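Local coordinates for protein 6-phosphogluconate dehydratase (Shewanella oneidensis, PDB 2GP4) that probably dehydrates 6-phosphogluconate, acting as a lyase, and is captured here as the apo form lacking its iron-sulfur cluster, at residues D30-R35 with I336-D341. Numbering follows the deposited sequence.
Sequences DRIIAR and IIVNWD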
loop_
_atom_site.group_PDB
_atom_site.type_symbol
_atom_site.label_atom_id
_atom_site.label_comp_id
_atom_site.label_asym_id
_atom_site.label_seq_id
_atom_site.Cartn_x
_atom_site.Cartn_y
_atom_site.Cartn_z
ATOM N N ASP A 30 -6.673 14.242 13.350
ATOM C CA ASP A 30 -6.536 14.658 14.749
ATOM C C ASP A 30 -6.400 13.467 15.704
ATOM O O ASP A 30 -5.632 13.522 16.673
ATOM C CB ASP A 30 -7.730 15.507 15.185
ATOM C CG ASP A 30 -7.790 16.854 14.487
ATOM O OD1 ASP A 30 -6.819 17.242 13.796
ATOM O OD2 ASP A 30 -8.834 17.529 14.641
ATOM N N ARG A 31 -7.155 12.406 15.432
ATOM C CA ARG A 31 -7.112 11.198 16.252
ATOM C C ARG A 31 -5.725 10.565 16.201
ATOM O O ARG A 31 -5.204 10.121 17.227
ATOM C CB ARG A 31 -8.172 10.193 15.801
ATOM C CG ARG A 31 -8.231 8.929 16.658
ATOM C CD ARG A 31 -9.449 8.081 16.325
ATOM N NE ARG A 31 -9.411 7.609 14.938
ATOM C CZ ARG A 31 -10.403 6.977 14.325
ATOM N NH1 ARG A 31 -11.543 6.735 14.962
ATOM N NH2 ARG A 31 -10.254 6.590 13.068
ATOM N N ILE A 32 -5.143 10.538 15.003
ATOM C CA ILE A 32 -3.816 9.973 14.775
ATOM C C ILE A 32 -2.739 10.828 15.453
ATOM O O ILE A 32 -1.814 10.290 16.070
ATOM C CB ILE A 32 -3.532 9.777 13.258
ATOM C CG1 ILE A 32 -4.466 8.702 12.678
ATOM C CG2 ILE A 32 -2.089 9.377 13.017
ATOM C CD1 ILE A 32 -4.620 8.745 11.168
ATOM N N ILE A 33 -2.875 12.152 15.357
ATOM C CA ILE A 33 -1.961 13.076 16.018
ATOM C C ILE A 33 -1.971 12.839 17.529
ATOM O O ILE A 33 -0.908 12.764 18.156
ATOM C CB ILE A 33 -2.306 14.555 15.699
ATOM C CG1 ILE A 33 -2.040 14.864 14.218
ATOM C CG2 ILE A 33 -1.545 15.529 16.634
ATOM C CD1 ILE A 33 -2.662 16.167 13.729
ATOM N N ALA A 34 -3.171 12.709 18.099
ATOM C CA ALA A 34 -3.340 12.495 19.539
ATOM C C ALA A 34 -2.720 11.180 19.974
ATOM O O ALA A 34 -2.025 11.113 20.987
ATOM C CB ALA A 34 -4.820 12.535 19.925
ATOM N N ARG A 35 -2.970 10.141 19.189
ATOM C CA ARG A 35 -2.527 8.798 19.524
ATOM C C ARG A 35 -1.020 8.638 19.339
ATOM O O ARG A 35 -0.411 7.799 19.983
ATOM C CB ARG A 35 -3.283 7.782 18.670
ATOM C CG ARG A 35 -3.110 6.336 19.086
ATOM C CD ARG A 35 -4.082 5.470 18.323
ATOM N NE ARG A 35 -3.944 5.682 16.890
ATOM C CZ ARG A 35 -4.954 5.767 16.033
ATOM N NH1 ARG A 35 -6.209 5.668 16.448
ATOM N NH2 ARG A 35 -4.698 5.965 14.753
ATOM N N ILE A 336 4.413 7.525 14.113
ATOM C CA ILE A 336 3.004 7.765 13.821
ATOM C C ILE A 336 2.211 6.463 13.859
ATOM O O ILE A 336 2.541 5.505 13.158
ATOM C CB ILE A 336 2.833 8.483 12.459
ATOM C CG1 ILE A 336 3.594 9.816 12.477
ATOM C CG2 ILE A 336 1.356 8.722 12.155
ATOM C CD1 ILE A 336 4.099 10.280 11.123
ATOM N N ILE A 337 1.169 6.436 14.687
ATOM C CA ILE A 337 0.378 5.225 14.896
ATOM C C ILE A 337 -0.967 5.304 14.175
ATOM O O ILE A 337 -1.820 6.117 14.534
ATOM C CB ILE A 337 0.165 4.936 16.407
ATOM C CG1 ILE A 337 1.501 5.025 17.163
ATOM C CG2 ILE A 337 -0.528 3.577 16.603
ATOM C CD1 ILE A 337 1.419 4.779 18.666
ATOM N N VAL A 338 -1.138 4.453 13.162
ATOM C CA VAL A 338 -2.368 4.369 12.366
ATOM C C VAL A 338 -2.957 2.954 12.456
ATOM O O VAL A 338 -2.225 1.967 12.355
ATOM C CB VAL A 338 -2.095 4.717 10.868
ATOM C CG1 VAL A 338 -3.332 4.482 10.003
ATOM C CG2 VAL A 338 -1.605 6.153 10.709
ATOM N N ASN A 339 -4.271 2.849 12.651
ATOM C CA ASN A 339 -4.924 1.535 12.702
ATOM C C ASN A 339 -6.045 1.358 11.660
ATOM O O ASN A 339 -6.295 2.253 10.857
ATOM C CB ASN A 339 -5.389 1.194 14.135
ATOM C CG ASN A 339 -6.409 2.190 14.699
ATOM O OD1 ASN A 339 -6.509 2.357 15.921
ATOM N ND2 ASN A 339 -7.170 2.843 13.825
ATOM N N TRP A 340 -6.713 0.206 11.683
ATOM C CA TRP A 340 -7.795 -0.082 10.737
ATOM C C TRP A 340 -9.030 0.796 10.900
ATOM O O TRP A 340 -9.776 0.986 9.949
ATOM C CB TRP A 340 -8.185 -1.567 10.751
ATOM C CG TRP A 340 -7.152 -2.458 10.131
ATOM C CD1 TRP A 340 -6.152 -2.086 9.267
ATOM C CD2 TRP A 340 -7.028 -3.874 10.298
ATOM N NE1 TRP A 340 -5.410 -3.180 8.900
ATOM C CE2 TRP A 340 -5.925 -4.292 9.511
ATOM C CE3 TRP A 340 -7.733 -4.831 11.041
ATOM C CZ2 TRP A 340 -5.510 -5.622 9.451
ATOM C CZ3 TRP A 340 -7.322 -6.154 10.978
ATOM C CH2 TRP A 340 -6.220 -6.538 10.187
ATOM N N ASP A 341 -9.243 1.331 12.097
ATOM C CA ASP A 341 -10.327 2.294 12.311
ATOM C C ASP A 341 -10.088 3.555 11.478
ATOM O O ASP A 341 -11.037 4.162 10.980
ATOM C CB ASP A 341 -10.452 2.672 13.782
ATOM C CG ASP A 341 -10.669 1.475 14.682
ATOM O OD1 ASP A 341 -9.688 1.019 15.301
ATOM O OD2 ASP A 341 -11.816 0.999 14.785
#
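R35, on helix 23-51, grips the backbone of the loop that leads into helix 340-347 by taking I337 O side-on with two guanidinium nitrogens. R35 NH2 donates to I337 O at 2.9 Å with a fairly straight N-H...O angle of 159°, and R35 NE donates to the same I337 O at 3.2 Å. The oxygen lies in the guanidinium plane, whereas both nitrogens approach from one face of the carbonyl plane, NE from well above it. A bend at chi3 (54°) in an otherwise extended chain turns NE and NH2 together onto this single acceptor. The amide of N339, the N-cap residue, comes over the rim of one face of this guanidinium, the planes 46° apart. With an alanine here in place of R35, I337 O would probably be left without its two side-chain donors, and D342 would keep its pairing with R31 alone.

R31, one helical turn earlier, suits its place because its long chain spans the gap to the start of helix 340-347. Its NH2 comes to 3.3 Å from D341 O, which lies near the guanidinium plane, while its charge is met by salt bridges to D342 and E345.

Alongside the polar contacts, I32 packs on the loop. I32 CG2 touches I336 CG2 at 3.6 Å and V338 CG2 at 4.0 Å, and I32 CD1 also reaches V338 CG2. The CG2 branch thus meets both residues, so a beta-branched residue suits this face; I32 and V338 also pack on helix 304-316.

Within the largely helical N-terminal domain, the two arginines set their positive charge beside acidic D342 and E345, which probably favours docking of helix 23-51 against the N-terminal end of helix 340-347, with buried aliphatic packing alongside.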